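PDB 5ZRD: tyrosinase from Burkholderia thailandensis, which is a dicopper monooxygenase that hydroxylates monophenols to catechols and, as tyrosinases do, probably oxidises these onward to quinones, working efficiently at acidic pH. Local coordinates for residues 323-328 with 402-407; 444-449 with 502-507. All blocks are in the same frame, centred on the assembly; numbering follows the deposited sequence.

Contact 1. Residues 323-328 with 402-407; sequences VDRMFW and PGSLDD
Residues 323-328 lie within helix 315-334. Beside them the chain at 402-407 passes as a loop whose 403-406 portion is a type II beta turn; the backbones stay apart, with CA atoms no nearer than 8.3 Å, between M326 and D406. The turn's own G403 O to D406 N bond is weak, but the carboxylate of D406 folds back so that OD2 accepts from G403 N at 3.0 Å, the donor lying above the carboxylate plane. R325 spans the gap. Its CG lies anti to the backbone N (chi1 -173°) and the chain bends at chi3, so the guanidinium meets the turn end-on. NH1 and NH2 both grip S404 O, at 3.0 and 3.2 Å, with the oxygen in the guanidinium plane and both donors on the lone-pair side of the carbonyl. NH1 also makes a salt bridge to D406 OD1 at 3.3 Å, again at the guanidinium edge, and one water joins the same two atoms. These bonds fix the rotation of the group, while M326 CE sits over one face, off centre, and touches L405 CB at 4.3 Å. S404 OG turns instead to D118 and T120. Just past the copper ligand H320 in sequence, this arginine-to-turn contact fastens the loop following strand 398-400 to the helix, with Y400 of that strand against R325 and Y241 of helix 237-244 against M326.

Contact 2. Residues 444-449 with 502-507; sequences KAYASV and KFRVEF
Two first torsions set up the main side-chain pair: R504 places CG between the backbone N and the carbonyl carbon (chi1 68°), the crowded position, whereas Y446 puts CG anti to its carbonyl carbon (chi1 -61°). With a further bend at chi3, the guanidinium comes to lie flat over one face of the tyrosine ring, planes 11° apart, in a guanidinium-on-ring stack where R504 NH2 is 3.6 Å from Y446 CG. The setting is an antiparallel beta ladder between the two inner strands, 441-450 and 502-509, of a four-stranded mixed sheet. K444-E506, Y446-R504 and S448-K502 are hydrogen-bonded pairs, each closed by two backbone bonds; in the last, S448 N reaches K502 O at 2.9 Å with the N-H nearly straight. A445-V505 and A447-F503 are the non-hydrogen-bonded pairs between them, where CA-H...O contacts run from strand to strand.

The two faces differ in character. On one, A447 CB rests 3.6 Å from F503 CE1, and L427 and V429 of strand 426-430 add to the apolar cover. On the other, the polar ends of K444, Y446 and R504 find partners beyond the ladder: Y289 and G291 for the lysine, G291 for the phenol, and D292 and E458 for the arginine, whose salt bridge to E458 would help hold the stack flat. E506, its CG anti to the backbone N, extends alongside K444. Its OE1 approaches the edge of the Y446 ring, 3.2 Å from Y446 OH and 3.5 Å from K444 CD.

How the contacts relate
Contact 1 and contact 2 illustrate two ways of joining distant parts of one chain, a helix joined to a turn chiefly through the side chain of an arginine and a strand paired to a strand along its length. They follow in series, contact 1 closing before contact 2 opens, and share no helix, strand or sheet; their centres lie 33 Å apart, their nearest atoms about 20 Å. Contact 1 belongs to the helical part around the dicopper centre, with the M326 side chain about 12 Å from a copper ion. Contact 2 lies away from the annotated sites, in a sheet whose remaining strands are 295-297 and 456-466. Strand 295-297 precedes helix 315-334, so the sheet combines chain from both sides of contact 1.

Contact 1. Residues 323-328 with 402-407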
loop_
_atom_site.group_PDB
_atom_site.type_symbol
_atom_site.label_atom_id
_atom_site.label_comp_id
_atom_site.label_asym_id
_atom_site.label_seq_id
_atom_site.Cartn_x
_atom_site.Cartn_y
_atom_site.Cartn_z
ATOM N N VAL A 323 -35.260 -16.423 -14.760
ATOM C CA VAL A 323 -34.876 -16.602 -13.390
ATOM C C VAL A 323 -35.781 -15.726 -12.510
ATOM O O VAL A 323 -36.127 -16.073 -11.371
ATOM C CB VAL A 323 -33.386 -16.260 -13.214
ATOM C CG1 VAL A 323 -32.960 -16.231 -11.761
ATOM C CG2 VAL A 323 -32.534 -17.242 -13.988
ATOM N N ASP A 324 -36.153 -14.570 -13.045
ATOM C CA ASP A 324 -36.988 -13.622 -12.302
ATOM C C ASP A 324 -38.393 -14.170 -12.213
ATOM O O ASP A 324 -39.045 -14.015 -11.206
ATOM C CB ASP A 324 -37.016 -12.267 -13.000
ATOM C CG ASP A 324 -37.585 -11.173 -12.129
ATOM O OD1 ASP A 324 -37.044 -11.006 -11.009
ATOM O OD2 ASP A 324 -38.544 -10.476 -12.596
ATOM N N ARG A 325 -38.848 -14.820 -13.278
ATOM C CA ARG A 325 -40.146 -15.469 -13.263
ATOM C C ARG A 325 -40.190 -16.582 -12.205
ATOM O O ARG A 325 -41.198 -16.744 -11.475
ATOM C CB ARG A 325 -40.437 -16.028 -14.650
ATOM C CG ARG A 325 -41.829 -16.590 -14.823
ATOM C CD ARG A 325 -41.969 -17.221 -16.205
ATOM N NE ARG A 325 -41.160 -18.416 -16.401
ATOM C CZ ARG A 325 -41.544 -19.644 -16.092
ATOM N NH1 ARG A 325 -42.755 -19.827 -15.600
ATOM N NH2 ARG A 325 -40.734 -20.685 -16.290
ATOM N N MET A 326 -39.105 -17.339 -12.097
ATOM C CA MET A 326 -39.016 -18.415 -11.075
ATOM C C MET A 326 -39.038 -17.780 -9.676
ATOM O O MET A 326 -39.707 -18.262 -8.781
ATOM C CB MET A 326 -37.750 -19.252 -11.267
ATOM C CG MET A 326 -37.754 -20.094 -12.534
ATOM S SD MET A 326 -38.822 -21.558 -12.376
ATOM C CE MET A 326 -40.346 -20.955 -13.066
ATOM N N PHE A 327 -38.319 -16.696 -9.501
ATOM C CA PHE A 327 -38.374 -15.942 -8.250
ATOM C C PHE A 327 -39.827 -15.540 -7.951
ATOM O O PHE A 327 -40.281 -15.651 -6.821
ATOM C CB PHE A 327 -37.433 -14.745 -8.358
ATOM C CG PHE A 327 -37.411 -13.795 -7.197
ATOM C CD1 PHE A 327 -37.877 -14.155 -5.940
ATOM C CD2 PHE A 327 -36.923 -12.518 -7.368
ATOM C CE1 PHE A 327 -37.829 -13.263 -4.874
ATOM C CE2 PHE A 327 -36.852 -11.626 -6.295
ATOM C CZ PHE A 327 -37.284 -12.016 -5.046
ATOM N N TRP A 328 -40.569 -15.116 -8.965
ATOM C CA TRP A 328 -41.954 -14.643 -8.780
ATOM C C TRP A 328 -42.894 -15.829 -8.482
ATOM O O TRP A 328 -43.781 -15.720 -7.632
ATOM C CB TRP A 328 -42.413 -13.837 -10.013
ATOM C CG TRP A 328 -43.830 -13.361 -9.930
ATOM C CD1 TRP A 328 -44.872 -13.765 -10.711
ATOM C CD2 TRP A 328 -44.377 -12.423 -8.984
ATOM N NE1 TRP A 328 -46.025 -13.147 -10.311
ATOM C CE2 TRP A 328 -45.755 -12.309 -9.268
ATOM C CE3 TRP A 328 -43.853 -11.690 -7.922
ATOM C CZ2 TRP A 328 -46.599 -11.467 -8.557
ATOM C CZ3 TRP A 328 -44.689 -10.851 -7.216
ATOM C CH2 TRP A 328 -46.042 -10.736 -7.538
ATOM N N PRO A 402 -48.183 -16.982 -18.445
ATOM C CA PRO A 402 -48.098 -18.378 -18.112
ATOM C C PRO A 402 -46.839 -19.044 -18.684
ATOM O O PRO A 402 -46.440 -18.755 -19.816
ATOM C CB PRO A 402 -49.354 -18.997 -18.766
ATOM C CG PRO A 402 -49.643 -18.057 -19.932
ATOM C CD PRO A 402 -49.266 -16.692 -19.401
ATOM N N GLY A 403 -46.255 -19.952 -17.911
ATOM C CA GLY A 403 -45.183 -20.797 -18.403
ATOM C C GLY A 403 -44.930 -21.983 -17.498
ATOM O O GLY A 403 -45.607 -22.170 -16.492
ATOM N N SER A 404 -43.923 -22.762 -17.860
ATOM C CA SER A 404 -43.616 -24.018 -17.192
ATOM C C SER A 404 -43.441 -23.804 -15.675
ATOM O O SER A 404 -42.905 -22.785 -15.215
ATOM C CB SER A 404 -42.384 -24.671 -17.830
ATOM O OG SER A 404 -41.178 -23.972 -17.542
ATOM N N LEU A 405 -43.910 -24.780 -14.912
ATOM C CA LEU A 405 -43.678 -24.898 -13.486
ATOM C C LEU A 405 -44.443 -23.847 -12.673
ATOM O O LEU A 405 -44.132 -23.681 -11.479
ATOM C CB LEU A 405 -42.177 -24.789 -13.182
ATOM C CG LEU A 405 -41.262 -25.774 -13.910
ATOM C CD1 LEU A 405 -39.821 -25.625 -13.423
ATOM C CD2 LEU A 405 -41.729 -27.202 -13.726
ATOM N N ASP A 406 -45.428 -23.163 -13.224
ATOM C CA ASP A 406 -46.236 -22.247 -12.378
ATOM C C ASP A 406 -46.885 -22.983 -11.163
ATOM O O ASP A 406 -47.045 -22.430 -10.075
ATOM C CB ASP A 406 -47.333 -21.574 -13.194
ATOM C CG ASP A 406 -46.800 -20.573 -14.237
ATOM O OD1 ASP A 406 -45.669 -20.017 -14.092
ATOM O OD2 ASP A 406 -47.548 -20.336 -15.214
ATOM N N ASP A 407 -47.240 -24.239 -11.352
ATOM C CA ASP A 407 -48.082 -24.939 -10.398
ATOM C C ASP A 407 -47.326 -26.125 -9.779
ATOM O O ASP A 407 -46.710 -26.904 -10.495
ATOM C CB ASP A 407 -49.350 -25.471 -11.107
ATOM C CG ASP A 407 -50.139 -24.384 -11.834
ATOM O OD1 ASP A 407 -50.296 -23.266 -11.277
ATOM O OD2 ASP A 407 -50.584 -24.669 -12.985
HETATM O O HOH W 1 -44.984 -17.723 -15.196
#

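Contact 2. Residues 444-449 with 502-507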
loop_
_atom_site.group_PDB
_atom_site.type_symbol
_atom_site.label_atom_id
_atom_site.label_comp_id
_atom_site.label_asym_id
_atom_site.label_seq_id
_atom_site.Cartn_x
_atom_site.Cartn_y
_atom_site.Cartn_z
ATOM N N LYS A 444 -18.990 -33.002 -10.189
ATOM C CA LYS A 444 -19.903 -34.105 -10.501
ATOM C C LYS A 444 -19.579 -35.242 -9.533
ATOM O O LYS A 444 -18.415 -35.572 -9.367
ATOM C CB LYS A 444 -19.730 -34.545 -11.955
ATOM C CG LYS A 444 -20.420 -33.664 -12.983
ATOM C CD LYS A 444 -20.321 -34.212 -14.372
ATOM C CE LYS A 444 -21.600 -34.875 -14.831
ATOM N NZ LYS A 444 -21.493 -35.360 -16.227
ATOM N N ALA A 445 -20.561 -35.756 -8.807
ATOM C CA ALA A 445 -20.266 -36.735 -7.756
ATOM C C ALA A 445 -20.738 -38.119 -8.207
ATOM O O ALA A 445 -21.788 -38.242 -8.825
ATOM C CB ALA A 445 -20.895 -36.321 -6.449
ATOM N N TYR A 446 -19.935 -39.134 -7.889
ATOM C CA TYR A 446 -20.220 -40.527 -8.218
ATOM C C TYR A 446 -19.998 -41.432 -6.999
ATOM O O TYR A 446 -19.136 -41.200 -6.142
ATOM C CB TYR A 446 -19.327 -41.011 -9.365
ATOM C CG TYR A 446 -19.526 -40.248 -10.639
ATOM C CD1 TYR A 446 -20.487 -40.618 -11.558
ATOM C CD2 TYR A 446 -18.799 -39.103 -10.898
ATOM C CE1 TYR A 446 -20.692 -39.900 -12.731
ATOM C CE2 TYR A 446 -18.991 -38.369 -12.060
ATOM C CZ TYR A 446 -19.941 -38.765 -12.983
ATOM O OH TYR A 446 -20.136 -38.035 -14.121
ATOM N N ALA A 447 -20.771 -42.501 -6.955
ATOM C CA ALA A 447 -20.531 -43.595 -6.005
ATOM C C ALA A 447 -20.375 -44.912 -6.793
ATOM O O ALA A 447 -21.185 -45.246 -7.694
ATOM C CB ALA A 447 -21.654 -43.656 -4.982
ATOM N N SER A 448 -19.314 -45.645 -6.507
ATOM C CA SER A 448 -19.191 -46.959 -7.126
ATOM C C SER A 448 -19.142 -48.051 -6.044
ATOM O O SER A 448 -18.510 -47.877 -4.973
ATOM C CB SER A 448 -18.015 -47.025 -8.051
ATOM O OG SER A 448 -16.825 -46.870 -7.317
ATOM N N VAL A 449 -19.875 -49.138 -6.327
ATOM C CA VAL A 449 -19.916 -50.297 -5.459
ATOM C C VAL A 449 -19.576 -51.552 -6.276
ATOM O O VAL A 449 -20.150 -51.834 -7.326
ATOM C CB VAL A 449 -21.237 -50.420 -4.665
ATOM C CG1 VAL A 449 -22.304 -49.417 -5.075
ATOM C CG2 VAL A 449 -21.786 -51.834 -4.647
ATOM N N LYS A 502 -17.638 -46.317 -2.790
ATOM C CA LYS A 502 -16.423 -45.522 -2.927
ATOM C C LYS A 502 -16.811 -44.286 -3.737
ATOM O O LYS A 502 -17.364 -44.403 -4.827
ATOM C CB LYS A 502 -15.287 -46.334 -3.552
ATOM C CG LYS A 502 -14.754 -47.473 -2.674
ATOM C CD LYS A 502 -14.484 -48.785 -3.437
ATOM C CE LYS A 502 -15.721 -49.642 -3.673
ATOM N NZ LYS A 502 -15.925 -49.966 -5.110
ATOM N N PHE A 503 -16.633 -43.129 -3.115
ATOM C CA PHE A 503 -17.084 -41.878 -3.687
ATOM C C PHE A 503 -15.929 -41.203 -4.432
ATOM O O PHE A 503 -14.787 -41.308 -4.041
ATOM C CB PHE A 503 -17.645 -40.941 -2.611
ATOM C CG PHE A 503 -18.815 -41.498 -1.858
ATOM C CD1 PHE A 503 -20.038 -41.663 -2.487
ATOM C CD2 PHE A 503 -18.689 -41.845 -0.521
ATOM C CE1 PHE A 503 -21.112 -42.180 -1.794
ATOM C CE2 PHE A 503 -19.763 -42.365 0.174
ATOM C CZ PHE A 503 -20.976 -42.528 -0.463
ATOM N N ARG A 504 -16.275 -40.449 -5.471
ATOM C CA ARG A 504 -15.316 -39.570 -6.123
ATOM C C ARG A 504 -16.060 -38.346 -6.677
ATOM O O ARG A 504 -17.261 -38.398 -6.927
ATOM C CB ARG A 504 -14.591 -40.335 -7.239
ATOM C CG ARG A 504 -15.511 -40.688 -8.392
ATOM C CD ARG A 504 -14.898 -41.680 -9.361
ATOM N NE ARG A 504 -14.569 -41.006 -10.594
ATOM C CZ ARG A 504 -15.371 -40.935 -11.647
ATOM N NH1 ARG A 504 -15.107 -40.068 -12.612
ATOM N NH2 ARG A 504 -16.431 -41.721 -11.720
ATOM N N VAL A 505 -15.323 -37.263 -6.909
ATOM C CA VAL A 505 -15.863 -36.106 -7.600
ATOM C C VAL A 505 -15.016 -35.878 -8.853
ATOM O O VAL A 505 -13.833 -35.904 -8.779
ATOM C CB VAL A 505 -15.858 -34.843 -6.719
ATOM C CG1 VAL A 505 -16.794 -34.963 -5.541
ATOM C CG2 VAL A 505 -14.459 -34.495 -6.245
ATOM N N GLU A 506 -15.663 -35.638 -9.971
ATOM C CA GLU A 506 -15.047 -35.205 -11.220
ATOM C C GLU A 506 -15.181 -33.676 -11.259
ATOM O O GLU A 506 -16.299 -33.153 -11.163
ATOM C CB GLU A 506 -15.773 -35.891 -12.389
ATOM C CG GLU A 506 -15.467 -35.356 -13.784
ATOM C CD GLU A 506 -16.443 -35.737 -14.903
ATOM O OE1 GLU A 506 -17.515 -36.327 -14.593
ATOM O OE2 GLU A 506 -16.145 -35.416 -16.095
ATOM N N PHE A 507 -14.056 -32.968 -11.336
ATOM C CA PHE A 507 -14.066 -31.535 -11.614
ATOM C C PHE A 507 -14.013 -31.277 -13.120
ATOM O O PHE A 507 -13.235 -31.904 -13.847
ATOM C CB PHE A 507 -12.886 -30.841 -10.951
ATOM C CG PHE A 507 -13.002 -30.786 -9.459
ATOM C CD1 PHE A 507 -12.495 -31.803 -8.680
ATOM C CD2 PHE A 507 -13.640 -29.722 -8.843
ATOM C CE1 PHE A 507 -12.611 -31.742 -7.300
ATOM C CE2 PHE A 507 -13.749 -29.660 -7.462
ATOM C CZ PHE A 507 -13.232 -30.671 -6.694
#